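Local coordinates for protein lectin CEL-I, N-acetyl-D-galactosamine-specific C-type (Cucumaria echinata, PDB 4WQQ) that binds sugars through calcium as a C-type lectin, naturally specific for galactose and N-acetylgalactosamine and here engineered to recognise mannose, at residues A[76-81]-A[109-114]; A[100-105]-A[122-127]; A[43-48]-A[86-91]; A[22-27]-A[129-134]. The protein carries 3 engineered substitutions. One frame throughout, in Å; residues are numbered along the deposited sequence.

Contact 1: residues A[76-81]-A[109-114]; sequences LYDKYN and AEDYGQ. With CA (calcium ion), chain E; CA (calcium ion), chain F; CA (calcium ion), chain G; MAN (alpha-D-mannopyranose), chain H.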
# COMPACT_ATOMS: atom_id res chain seq x y z
N LEU A 76 -20.20 -7.59 -6.09
CA LEU A 76 -21.15 -8.66 -5.71
C LEU A 76 -21.78 -9.20 -6.96
O LEU A 76 -22.25 -8.44 -7.82
CB LEU A 76 -22.25 -8.10 -4.77
CG LEU A 76 -23.13 -9.10 -4.02
CD1 LEU A 76 -22.38 -9.76 -2.92
CD2 LEU A 76 -24.35 -8.41 -3.47
N TYR A 77 -21.73 -10.53 -7.11
CA TYR A 77 -22.36 -11.11 -8.31
C TYR A 77 -22.81 -12.55 -8.11
O TYR A 77 -22.28 -13.28 -7.24
CB TYR A 77 -21.40 -10.96 -9.50
CG TYR A 77 -20.16 -11.86 -9.61
CD1 TYR A 77 -19.27 -12.07 -8.59
CD2 TYR A 77 -19.86 -12.47 -10.84
CE1 TYR A 77 -18.15 -12.90 -8.73
CE2 TYR A 77 -18.72 -13.26 -11.00
CZ TYR A 77 -17.87 -13.47 -9.95
OH TYR A 77 -16.79 -14.25 -10.09
N ASP A 78 -23.78 -12.99 -8.95
CA ASP A 78 -24.25 -14.38 -8.87
C ASP A 78 -24.26 -15.11 -10.22
O ASP A 78 -25.14 -15.93 -10.50
CB ASP A 78 -25.61 -14.44 -8.19
CG ASP A 78 -26.78 -13.97 -9.09
OD1 ASP A 78 -26.61 -13.11 -9.95
OD2 ASP A 78 -27.91 -14.42 -8.91
N LYS A 79 -23.29 -14.77 -11.06
CA LYS A 79 -23.04 -15.42 -12.32
C LYS A 79 -22.88 -16.93 -12.18
O LYS A 79 -23.43 -17.66 -12.96
CB LYS A 79 -21.76 -14.87 -12.98
CG LYS A 79 -21.45 -15.51 -14.29
CD LYS A 79 -20.21 -14.98 -15.01
CE LYS A 79 -19.87 -15.99 -16.11
NZ LYS A 79 -19.10 -15.34 -17.18
N TYR A 80 -22.11 -17.39 -11.20
CA TYR A 80 -21.78 -18.82 -11.11
C TYR A 80 -22.88 -19.65 -10.48
O TYR A 80 -23.10 -20.84 -10.89
CB TYR A 80 -20.40 -19.02 -10.43
CG TYR A 80 -19.34 -18.63 -11.45
CD1 TYR A 80 -19.08 -19.46 -12.54
CD2 TYR A 80 -18.72 -17.39 -11.39
CE1 TYR A 80 -18.20 -19.08 -13.53
CE2 TYR A 80 -17.84 -16.99 -12.39
CZ TYR A 80 -17.61 -17.80 -13.46
OH TYR A 80 -16.73 -17.42 -14.43
N ASN A 81 -23.53 -19.06 -9.48
CA ASN A 81 -24.56 -19.69 -8.72
C ASN A 81 -25.68 -18.71 -8.53
O ASN A 81 -25.66 -17.91 -7.60
CB ASN A 81 -24.06 -20.22 -7.39
CG ASN A 81 -23.30 -21.51 -7.56
OD1 ASN A 81 -23.90 -22.62 -7.59
ND2 ASN A 81 -22.03 -21.40 -7.73
N ALA A 109 -32.17 -12.05 -15.73
CA ALA A 109 -30.92 -11.58 -16.30
C ALA A 109 -30.28 -10.47 -15.51
O ALA A 109 -29.97 -9.44 -16.06
CB ALA A 109 -31.16 -11.08 -17.72
N GLU A 110 -30.18 -10.64 -14.20
CA GLU A 110 -29.51 -9.66 -13.38
C GLU A 110 -28.60 -10.38 -12.43
O GLU A 110 -29.05 -10.97 -11.41
CB GLU A 110 -30.50 -8.74 -12.66
CG GLU A 110 -31.33 -7.85 -13.57
CD GLU A 110 -32.07 -6.77 -12.79
OE1 GLU A 110 -32.61 -7.10 -11.69
OE2 GLU A 110 -32.17 -5.60 -13.28
N ASP A 111 -27.31 -10.28 -12.72
CA ASP A 111 -26.33 -10.96 -11.93
C ASP A 111 -25.30 -10.06 -11.18
O ASP A 111 -24.35 -10.55 -10.63
CB ASP A 111 -25.60 -12.02 -12.77
CG ASP A 111 -26.52 -13.23 -13.20
OD1 ASP A 111 -27.72 -13.36 -12.77
OD2 ASP A 111 -25.99 -14.07 -13.97
N TYR A 112 -25.48 -8.75 -11.19
CA TYR A 112 -24.41 -7.80 -10.83
C TYR A 112 -24.92 -6.80 -9.82
O TYR A 112 -25.90 -6.08 -10.07
CB TYR A 112 -23.77 -7.14 -12.09
CG TYR A 112 -23.32 -8.20 -13.01
CD1 TYR A 112 -22.17 -8.95 -12.70
CD2 TYR A 112 -24.14 -8.62 -14.07
CE1 TYR A 112 -21.79 -10.02 -13.46
CE2 TYR A 112 -23.75 -9.71 -14.84
CZ TYR A 112 -22.58 -10.38 -14.55
OH TYR A 112 -22.23 -11.49 -15.35
N GLY A 113 -24.26 -6.74 -8.67
CA GLY A 113 -24.68 -5.89 -7.56
C GLY A 113 -24.23 -4.44 -7.63
O GLY A 113 -23.19 -4.13 -8.20
N GLN A 114 -25.05 -3.52 -7.12
CA GLN A 114 -24.77 -2.11 -7.15
C GLN A 114 -25.52 -1.40 -5.99
O GLN A 114 -26.59 -1.87 -5.58
CB GLN A 114 -25.19 -1.48 -8.52
CG GLN A 114 -26.68 -1.65 -8.83
CD GLN A 114 -27.16 -1.17 -10.19
OE1 GLN A 114 -28.35 -1.09 -10.35
NE2 GLN A 114 -26.28 -0.93 -11.18
CA CA E . -29.01 -13.23 -10.76
CA CA F . -32.85 -5.87 -9.62
CA CA G . -27.98 -15.53 -13.80
C1 MAN H . -36.15 -1.52 -11.61
C2 MAN H . -36.16 -2.64 -10.61
C3 MAN H . -34.77 -3.20 -10.34
C4 MAN H . -34.08 -3.43 -11.68
C5 MAN H . -33.95 -2.05 -12.37
C6 MAN H . -33.20 -2.02 -13.68
O1 MAN H . -35.63 -0.44 -10.88
O2 MAN H . -36.93 -3.63 -11.23
O3 MAN H . -34.95 -4.45 -9.67
O4 MAN H . -32.82 -4.02 -11.38
O5 MAN H . -35.34 -1.73 -12.77
O6 MAN H . -33.87 -3.06 -14.35
O HOH W 1 -26.53 -16.91 -12.69
O HOH W 2 -30.18 -12.09 -9.07
O HOH W 3 -30.20 -14.57 -14.25
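Asp78 and Asp111 meet at the calcium cluster of the C-type lectin domain, where the ends of two antiparallel strands run into the loops that carry the acidic groups. Asp78 CG lies between the backbone N and the carbonyl carbon (chi1 75°), and its OD1 and OD2 each bind the calcium of chain E at 2.5 Å. Asp111 crosses it at about a right angle, the carboxylate planes 86° apart. Asp111 OD1 is 2.4 Å from that same ion and also binds the calcium of chain G, which Asp111 OD2 holds as well. Asp78 OD1 and Asp111 OD1 are thus only 3.0 Å apart, a repulsion that the shared ion probably offsets. Glu110 gives its carbonyl O to the chain E calcium, while its extended side chain carries the carboxylate to the second site: OE1 binds the calcium of chain F at 2.4 Å, and OE2 accepts from mannose O6 at 3.2 Å. His106 is a further partner of this carboxylate. Two backbone bonds tie the segments, Gly113 N to Leu76 O (2.8 Å) and Asp78 N to Asp111 O (3.0 Å). Between them lies the non-hydrogen-bonded pair Tyr77 and Tyr112. Glu82 and Asn105 complete the protein ligands of the chain E ion. Strand 71-77 also pairs with strand 86-87, and Asp111 and Tyr112 form a classic bulge facing Asn126 of strand 123-126.

Contact 2: residues A[100-105]-A[122-127]; sequences GGEPNN and AWNDNS. Engineered in segment 100-105: Glu102 (natural residue Gln), Asn104 (natural residue Asp). With CA (calcium ion), chain F; CA (calcium ion), chain E; MAN (alpha-D-mannopyranose), chain H.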
# COMPACT_ATOMS: atom_id res chain seq x y z
N GLY A 100 -35.64 -3.05 -0.95
CA GLY A 100 -36.92 -3.74 -0.95
C GLY A 100 -37.16 -4.44 -2.25
O GLY A 100 -37.00 -3.84 -3.30
N GLY A 101 -37.49 -5.72 -2.17
CA GLY A 101 -37.70 -6.59 -3.33
C GLY A 101 -36.51 -7.05 -4.15
O GLY A 101 -36.67 -7.80 -5.13
N GLU A 102 -35.29 -6.66 -3.71
CA GLU A 102 -34.08 -7.14 -4.36
C GLU A 102 -33.44 -8.26 -3.50
O GLU A 102 -33.65 -8.26 -2.26
CB GLU A 102 -33.13 -5.95 -4.49
CG GLU A 102 -33.78 -4.76 -5.17
CD GLU A 102 -34.21 -4.98 -6.64
OE1 GLU A 102 -33.77 -5.95 -7.26
OE2 GLU A 102 -34.99 -4.12 -7.21
N PRO A 103 -32.63 -9.13 -4.11
CA PRO A 103 -32.33 -9.16 -5.58
C PRO A 103 -33.49 -9.81 -6.31
O PRO A 103 -34.07 -10.74 -5.80
CB PRO A 103 -31.10 -10.06 -5.68
CG PRO A 103 -31.17 -10.94 -4.49
CD PRO A 103 -31.85 -10.15 -3.40
N ASN A 104 -33.92 -9.28 -7.42
CA ASN A 104 -35.06 -9.86 -8.09
C ASN A 104 -34.74 -10.53 -9.41
O ASN A 104 -35.65 -10.98 -10.07
CB ASN A 104 -36.13 -8.80 -8.28
CG ASN A 104 -35.73 -7.67 -9.22
OD1 ASN A 104 -34.60 -7.55 -9.63
ND2 ASN A 104 -36.67 -6.83 -9.53
N ASN A 105 -33.47 -10.56 -9.83
CA ASN A 105 -33.07 -11.24 -11.07
C ASN A 105 -33.99 -10.85 -12.22
O ASN A 105 -34.47 -11.70 -12.99
CB ASN A 105 -33.01 -12.77 -10.86
CG ASN A 105 -32.18 -13.46 -11.89
OD1 ASN A 105 -31.06 -13.02 -12.30
ND2 ASN A 105 -32.71 -14.56 -12.38
N ALA A 122 -28.82 1.24 -0.45
CA ALA A 122 -29.35 -0.12 -0.49
C ALA A 122 -29.15 -0.72 -1.92
O ALA A 122 -29.23 -0.04 -2.93
CB ALA A 122 -30.84 -0.13 -0.15
N TRP A 123 -28.86 -2.02 -1.91
CA TRP A 123 -28.36 -2.75 -3.04
C TRP A 123 -29.47 -3.21 -3.99
O TRP A 123 -30.58 -3.56 -3.58
CB TRP A 123 -27.60 -3.98 -2.59
CG TRP A 123 -26.51 -3.78 -1.57
CD1 TRP A 123 -26.05 -2.61 -1.08
CD2 TRP A 123 -25.79 -4.80 -0.92
NE1 TRP A 123 -25.04 -2.83 -0.20
CE2 TRP A 123 -24.86 -4.18 -0.08
CE3 TRP A 123 -25.82 -6.17 -0.99
CZ2 TRP A 123 -23.99 -4.90 0.68
CZ3 TRP A 123 -24.95 -6.91 -0.24
CH2 TRP A 123 -24.03 -6.27 0.57
N ASN A 124 -29.12 -3.21 -5.30
CA ASN A 124 -29.90 -3.78 -6.36
C ASN A 124 -28.99 -4.71 -7.20
O ASN A 124 -27.78 -4.46 -7.31
CB ASN A 124 -30.40 -2.68 -7.23
CG ASN A 124 -31.18 -3.18 -8.40
OD1 ASN A 124 -32.02 -4.06 -8.30
ND2 ASN A 124 -30.85 -2.62 -9.57
N ASP A 125 -29.57 -5.76 -7.76
CA ASP A 125 -28.97 -6.52 -8.82
C ASP A 125 -29.37 -5.94 -10.18
O ASP A 125 -30.54 -5.55 -10.42
CB ASP A 125 -29.26 -8.03 -8.71
CG ASP A 125 -30.77 -8.37 -8.77
OD1 ASP A 125 -31.66 -7.51 -8.54
OD2 ASP A 125 -31.05 -9.54 -8.99
N ASN A 126 -28.40 -5.93 -11.09
CA ASN A 126 -28.68 -5.39 -12.40
C ASN A 126 -27.95 -6.26 -13.46
O ASN A 126 -27.23 -7.23 -13.14
CB ASN A 126 -28.31 -3.90 -12.44
CG ASN A 126 -29.23 -3.07 -13.35
OD1 ASN A 126 -29.68 -3.53 -14.41
ND2 ASN A 126 -29.51 -1.81 -12.95
N SER A 127 -28.15 -5.91 -14.71
CA SER A 127 -27.72 -6.76 -15.79
C SER A 127 -26.31 -6.49 -16.29
O SER A 127 -25.71 -5.50 -15.96
CB SER A 127 -28.69 -6.57 -16.94
OG SER A 127 -28.37 -5.32 -17.57
CA CA F . -32.85 -5.87 -9.62
CA CA E . -29.01 -13.23 -10.76
C1 MAN H . -36.15 -1.52 -11.61
C2 MAN H . -36.16 -2.64 -10.61
C3 MAN H . -34.77 -3.20 -10.34
C4 MAN H . -34.08 -3.43 -11.68
C5 MAN H . -33.95 -2.05 -12.37
C6 MAN H . -33.20 -2.02 -13.68
O1 MAN H . -35.63 -0.44 -10.88
O2 MAN H . -36.93 -3.63 -11.23
O3 MAN H . -34.95 -4.45 -9.67
O4 MAN H . -32.82 -4.02 -11.38
O5 MAN H . -35.34 -1.73 -12.77
O6 MAN H . -33.87 -3.06 -14.35
O HOH W 2 -30.18 -12.09 -9.07
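A cis peptide bond joins Glu102 to Pro103, in a turn that brings Glu102 and Asn104 to the same calcium, that of chain F, as Asn124 and Asp125. Glu102 and Asn104 are engineered; Glu-Pro-Asn with a cis proline is the sequence familiar from mannose-binding C-type lectins. Glu102 is bent at chi2 (-64°), which turns CD toward the site; its OE1 binds the ion and lies 2.8 Å from Asn124 OD1, a second calcium ligand, with the carboxylate and amide planes 77° apart. Asp125 grips the metal twice, through OD1 and through its carbonyl O. Its carboxylate also fixes the loop: OD1 accepts from Asn104 N at 3.1 Å and OD2 from Asn105 N at 2.8 Å, both on the syn side, while Pro103 CB rests 3.4 Å from Asp125 OD2. A water bound to the calcium of chain E donates to Asp125 OD2, so one water links Asp125 of this site to the neighbouring metal site. Mannose finishes the shell with O3 at 2.5 Å and O4 at 2.6 Å from the chain F ion. Asn124 ND2 donates to mannose O4 at 3.0 Å, and Asn104 ND2 gives mannose O3 a weak bond. Glu110 is the remaining protein ligand. Strand 123-126 pairs with strand 112-116, its Trp123 backbone bonds to Lys97 and Ala99, and Pro103 leans on Phe85 and Trp98, placing the sugar site beside the sheet.

Contact 3: residues A[43-48]-A[86-91]; sequences RSDLVS and IWTDGS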
# COMPACT_ATOMS: atom_id res chain seq x y z
N ARG A 43 -4.27 -6.64 -3.43
CA ARG A 43 -5.39 -6.81 -4.38
C ARG A 43 -6.15 -5.52 -4.48
O ARG A 43 -6.50 -4.94 -3.48
CB ARG A 43 -6.32 -7.94 -3.88
CG ARG A 43 -7.68 -7.92 -4.56
CD ARG A 43 -8.70 -8.88 -3.98
NE ARG A 43 -8.27 -10.25 -4.15
CZ ARG A 43 -8.42 -10.94 -5.27
NH1 ARG A 43 -9.20 -10.51 -6.25
NH2 ARG A 43 -7.87 -12.11 -5.38
N SER A 44 -6.36 -5.06 -5.71
CA SER A 44 -7.35 -4.05 -6.02
C SER A 44 -8.51 -4.73 -6.67
O SER A 44 -8.35 -5.57 -7.51
CB SER A 44 -6.73 -2.99 -6.92
OG SER A 44 -7.65 -1.95 -7.27
N ASP A 45 -9.73 -4.38 -6.26
CA ASP A 45 -10.92 -5.08 -6.76
C ASP A 45 -12.12 -4.18 -6.57
O ASP A 45 -12.02 -3.06 -5.95
CB ASP A 45 -11.04 -6.40 -6.03
CG ASP A 45 -11.70 -7.48 -6.84
OD1 ASP A 45 -12.66 -7.19 -7.61
OD2 ASP A 45 -11.36 -8.67 -6.61
N LEU A 46 -13.23 -4.52 -7.15
CA LEU A 46 -14.47 -3.84 -6.80
C LEU A 46 -14.71 -3.92 -5.27
O LEU A 46 -14.36 -4.89 -4.66
CB LEU A 46 -15.65 -4.46 -7.54
CG LEU A 46 -15.80 -3.98 -9.00
CD1 LEU A 46 -16.72 -4.87 -9.78
CD2 LEU A 46 -16.21 -2.51 -9.13
N VAL A 47 -15.29 -2.89 -4.70
CA VAL A 47 -15.51 -2.81 -3.24
C VAL A 47 -16.40 -3.97 -2.79
O VAL A 47 -17.42 -4.33 -3.43
CB VAL A 47 -16.07 -1.39 -2.91
CG1 VAL A 47 -17.44 -1.20 -3.54
CG2 VAL A 47 -16.12 -1.17 -1.42
N SER A 48 -16.01 -4.57 -1.68
CA SER A 48 -16.86 -5.48 -0.92
C SER A 48 -17.26 -4.77 0.37
O SER A 48 -16.51 -3.92 0.81
CB SER A 48 -16.15 -6.76 -0.64
OG SER A 48 -14.97 -6.56 0.13
N ILE A 86 -21.73 -13.79 -4.43
CA ILE A 86 -20.40 -13.81 -3.87
C ILE A 86 -19.68 -12.46 -4.15
O ILE A 86 -20.09 -11.69 -5.06
CB ILE A 86 -19.59 -14.99 -4.42
CG1 ILE A 86 -19.49 -14.95 -5.95
CG2 ILE A 86 -20.09 -16.32 -3.89
CD1 ILE A 86 -18.47 -15.86 -6.52
N TRP A 87 -18.61 -12.20 -3.36
CA TRP A 87 -17.70 -11.07 -3.67
C TRP A 87 -16.57 -11.48 -4.58
O TRP A 87 -15.96 -12.54 -4.35
CB TRP A 87 -17.11 -10.53 -2.38
CG TRP A 87 -18.09 -9.88 -1.41
CD1 TRP A 87 -18.37 -10.33 -0.12
CD2 TRP A 87 -18.86 -8.71 -1.59
NE1 TRP A 87 -19.26 -9.53 0.46
CE2 TRP A 87 -19.60 -8.51 -0.40
CE3 TRP A 87 -19.04 -7.80 -2.64
CZ2 TRP A 87 -20.50 -7.44 -0.23
CZ3 TRP A 87 -19.94 -6.72 -2.44
CH2 TRP A 87 -20.61 -6.53 -1.27
N THR A 88 -16.23 -10.62 -5.53
CA THR A 88 -15.12 -10.89 -6.43
C THR A 88 -13.78 -11.04 -5.71
O THR A 88 -12.93 -11.76 -6.22
CB THR A 88 -14.97 -9.81 -7.50
OG1 THR A 88 -14.82 -8.53 -6.88
CG2 THR A 88 -16.16 -9.80 -8.46
N ASP A 89 -13.65 -10.41 -4.52
CA ASP A 89 -12.38 -10.40 -3.76
C ASP A 89 -12.19 -11.61 -2.89
O ASP A 89 -11.13 -11.77 -2.26
CB ASP A 89 -12.18 -9.10 -2.96
CG ASP A 89 -13.12 -8.91 -1.80
OD1 ASP A 89 -13.94 -9.83 -1.50
OD2 ASP A 89 -13.12 -7.77 -1.27
N GLY A 90 -13.15 -12.50 -2.94
CA GLY A 90 -13.06 -13.77 -2.24
C GLY A 90 -13.46 -13.68 -0.80
O GLY A 90 -13.43 -14.68 -0.09
N SER A 91 -13.74 -12.50 -0.32
CA SER A 91 -14.23 -12.34 1.03
C SER A 91 -15.65 -12.93 1.12
O SER A 91 -16.36 -13.01 0.12
CB SER A 91 -14.20 -10.90 1.48
OG SER A 91 -15.15 -10.04 0.76
O HOH W 4 -12.41 -5.54 -2.65
O HOH W 5 -15.28 -7.64 -4.25
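Asp45 and Ser48 on one side and Thr88 and Asp89 on the other carry the direct hydrogen bonds. Thr88 OG1 donates to Asp45 OD1 at 2.6 Å, coming from above the carboxylate, 48° out of its plane. Ser48 OG donates to the syn lone pair of Asp89 OD2, also at 2.6 Å; Lys137 NZ is a second partner of that hydroxyl. Asp89 CG lies between the backbone N and the carbonyl carbon (chi1 69°), and its other oxygen, OD1, takes two bonds from Ser91: the backbone N at 2.9 Å, which makes an Asx turn, and OG. Both carboxylate oxygens of Asp89 are therefore engaged, and its orientation is fixed.

One salt bridge lies within the 43-48 side: Arg43 NH1 meets Asp45 OD2 on its anti side at 2.9 Å, while Arg43 NE pairs with Glu141. The bent arginine chain crosses Asp89, with Arg43 CD 3.6 Å from Asp89 CB and Asp89 O over one face of the guanidinium, toward its rim.

A CH-pi contact covers one face of Trp87. Ser48 lies over its indole, with Ser48 CA 3.6 Å from the six-membered ring centroid and 13° off the normal; Ser48 CB is 3.5 Å from Trp87 CD2.

Water also bridges the segments: one molecule donates to both Leu46 O and Thr88 OG1. The type I turn Trp87-Gly90 starts at the end of strand 86-87, which pairs with strand 71-77. Strand 42-46 lies against strand 132-140, and helix 25-34 covers Thr88 and Leu46 with Trp25.

Contact 4: residues A[22-27]-A[129-134]; sequences LTTWEN and AAQAKY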
# COMPACT_ATOMS: atom_id res chain seq x y z
N LEU A 22 -19.21 6.22 -16.00
CA LEU A 22 -20.20 5.23 -16.25
C LEU A 22 -19.63 4.07 -17.09
O LEU A 22 -19.01 4.28 -18.17
CB LEU A 22 -21.36 5.89 -17.03
CG LEU A 22 -22.73 6.25 -16.48
CD1 LEU A 22 -23.71 6.21 -17.67
CD2 LEU A 22 -23.28 5.34 -15.44
N THR A 23 -19.83 2.82 -16.65
CA THR A 23 -19.35 1.67 -17.37
C THR A 23 -20.17 0.41 -16.94
O THR A 23 -21.02 0.44 -16.06
CB THR A 23 -17.77 1.48 -17.24
OG1 THR A 23 -17.32 0.60 -18.26
CG2 THR A 23 -17.37 0.91 -15.85
N THR A 24 -19.90 -0.70 -17.62
CA THR A 24 -20.48 -1.98 -17.30
C THR A 24 -19.80 -2.58 -16.05
O THR A 24 -18.70 -2.20 -15.71
CB THR A 24 -20.32 -2.96 -18.44
OG1 THR A 24 -18.91 -3.13 -18.74
CG2 THR A 24 -21.03 -2.47 -19.70
N TRP A 25 -20.46 -3.51 -15.42
CA TRP A 25 -19.90 -4.17 -14.27
C TRP A 25 -18.60 -4.89 -14.65
O TRP A 25 -17.61 -4.79 -13.93
CB TRP A 25 -20.86 -5.15 -13.65
CG TRP A 25 -20.39 -5.79 -12.36
CD1 TRP A 25 -20.65 -5.37 -11.10
CD2 TRP A 25 -19.60 -6.97 -12.23
NE1 TRP A 25 -20.06 -6.20 -10.20
CE2 TRP A 25 -19.42 -7.21 -10.87
CE3 TRP A 25 -19.04 -7.88 -13.13
CZ2 TRP A 25 -18.71 -8.33 -10.39
CZ3 TRP A 25 -18.37 -8.98 -12.64
CH2 TRP A 25 -18.22 -9.21 -11.30
N GLU A 26 -18.63 -5.58 -15.78
CA GLU A 26 -17.46 -6.34 -16.25
C GLU A 26 -16.30 -5.41 -16.47
O GLU A 26 -15.17 -5.69 -16.03
CB GLU A 26 -17.82 -7.06 -17.55
CG GLU A 26 -17.36 -8.49 -17.56
CD GLU A 26 -16.07 -8.68 -18.30
OE1 GLU A 26 -16.12 -9.32 -19.39
OE2 GLU A 26 -15.03 -8.18 -17.79
N ASN A 27 -16.51 -4.25 -17.08
CA ASN A 27 -15.39 -3.38 -17.31
C ASN A 27 -14.95 -2.67 -16.02
O ASN A 27 -13.78 -2.49 -15.81
CB ASN A 27 -15.71 -2.34 -18.36
CG ASN A 27 -14.53 -1.45 -18.63
OD1 ASN A 27 -13.46 -1.91 -19.08
ND2 ASN A 27 -14.68 -0.20 -18.35
N ALA A 129 -25.57 -5.50 -19.22
CA ALA A 129 -25.60 -4.36 -20.12
C ALA A 129 -25.82 -3.04 -19.42
O ALA A 129 -25.60 -2.03 -19.99
CB ALA A 129 -26.68 -4.56 -21.17
N ALA A 130 -26.28 -3.06 -18.16
CA ALA A 130 -26.45 -1.86 -17.38
C ALA A 130 -25.13 -1.16 -17.15
O ALA A 130 -24.04 -1.76 -17.28
CB ALA A 130 -27.09 -2.26 -16.05
N GLN A 131 -25.21 0.13 -16.91
CA GLN A 131 -24.02 0.89 -16.62
C GLN A 131 -24.20 1.66 -15.31
O GLN A 131 -25.31 1.99 -14.95
CB GLN A 131 -23.67 1.83 -17.79
CG GLN A 131 -23.42 1.05 -19.08
CD GLN A 131 -22.46 1.64 -20.09
OE1 GLN A 131 -22.38 1.15 -21.24
NE2 GLN A 131 -21.75 2.66 -19.74
N ALA A 132 -23.08 1.93 -14.64
CA ALA A 132 -23.02 2.55 -13.36
C ALA A 132 -21.64 3.08 -13.12
O ALA A 132 -20.73 2.72 -13.87
CB ALA A 132 -23.42 1.61 -12.21
N LYS A 133 -21.50 3.90 -12.06
CA LYS A 133 -20.21 4.39 -11.59
C LYS A 133 -19.54 3.22 -10.84
O LYS A 133 -20.18 2.18 -10.70
CB LYS A 133 -20.37 5.62 -10.72
CG LYS A 133 -21.24 6.68 -11.34
CD LYS A 133 -20.69 7.25 -12.63
CE LYS A 133 -21.69 8.31 -13.22
NZ LYS A 133 -21.83 9.48 -12.30
N TYR A 134 -18.29 3.34 -10.40
CA TYR A 134 -17.70 2.24 -9.65
C TYR A 134 -16.70 2.70 -8.61
O TYR A 134 -16.20 3.78 -8.65
CB TYR A 134 -17.13 1.16 -10.58
CG TYR A 134 -15.97 1.61 -11.42
CD1 TYR A 134 -16.16 2.29 -12.60
CD2 TYR A 134 -14.64 1.27 -11.05
CE1 TYR A 134 -15.08 2.63 -13.37
CE2 TYR A 134 -13.57 1.63 -11.80
CZ TYR A 134 -13.77 2.32 -12.96
OH TYR A 134 -12.70 2.71 -13.78
O HOH W 6 -23.10 -4.23 -16.49
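Gln131 lies across Thr23, each carbon of its chain touching the backbone of that residue. Gln131 CG is anti to the carbonyl carbon (chi1 -60°). From the root outward, Gln131 CB rests 3.5 Å from Thr23 O, CG lies 3.9 Å from that same oxygen, and CD passes beside Thr23 C and CA. At the tip the amide splits its contacts: NE2 comes 3.5 Å from Thr23 CA, with Leu22 O equally near, while OE1 faces the methyl of Thr24. Next to this chain, Thr23 and Ala132 form an antiparallel hydrogen-bonded pair, Thr23 N to Ala132 O and Ala132 N to Thr23 O, each 2.9 Å. Thr23 O takes a further bond from Trp73 NE1. Thr23 CG2 reaches Tyr134 CD1 at 3.7 Å, and Leu22 CD2 presses tightly on Ala132 CA. The strand then gives way to a helix: Thr24 is its N-cap, OG1 accepting from Asn27 N at 3.1 Å, and Asn27 ND2 donates back to Thr23 OG1 at 2.8 Å. A water links Trp25 N to Ala130 O, tying the first turn to the 129-134 segment. The contact thus joins the end of strand 14-23 and the start of helix 25-34 to strand 132-140. That strand also pairs in parallel with strand 71-77, and the Tyr134 side chain touches Ala28 and Cys32 of the helix.

Overall arrangement
All four contacts reach one mixed sheet of the lectin domain. Contact 4 pairs segments from near the two ends of the chain and encloses the other three in sequence. Contact 3 closes before contact 2 opens, and contact 1 interlaces with both. Contacts 1 and 2 are close, centres about 9 Å apart, joined through neighbouring strands 112-116 and 123-126 and sharing two calcium ions and the mannose; the centre of contact 3 lies about 13 Å from that of contact 1. Trp25 of contact 4 packs on Tyr77 and Tyr112 of contact 1 and on Leu46 and Thr88 of contact 3. The metal and sugar sites lie in contacts 1 and 2, while contact 4 brings early and late parts of the domain together.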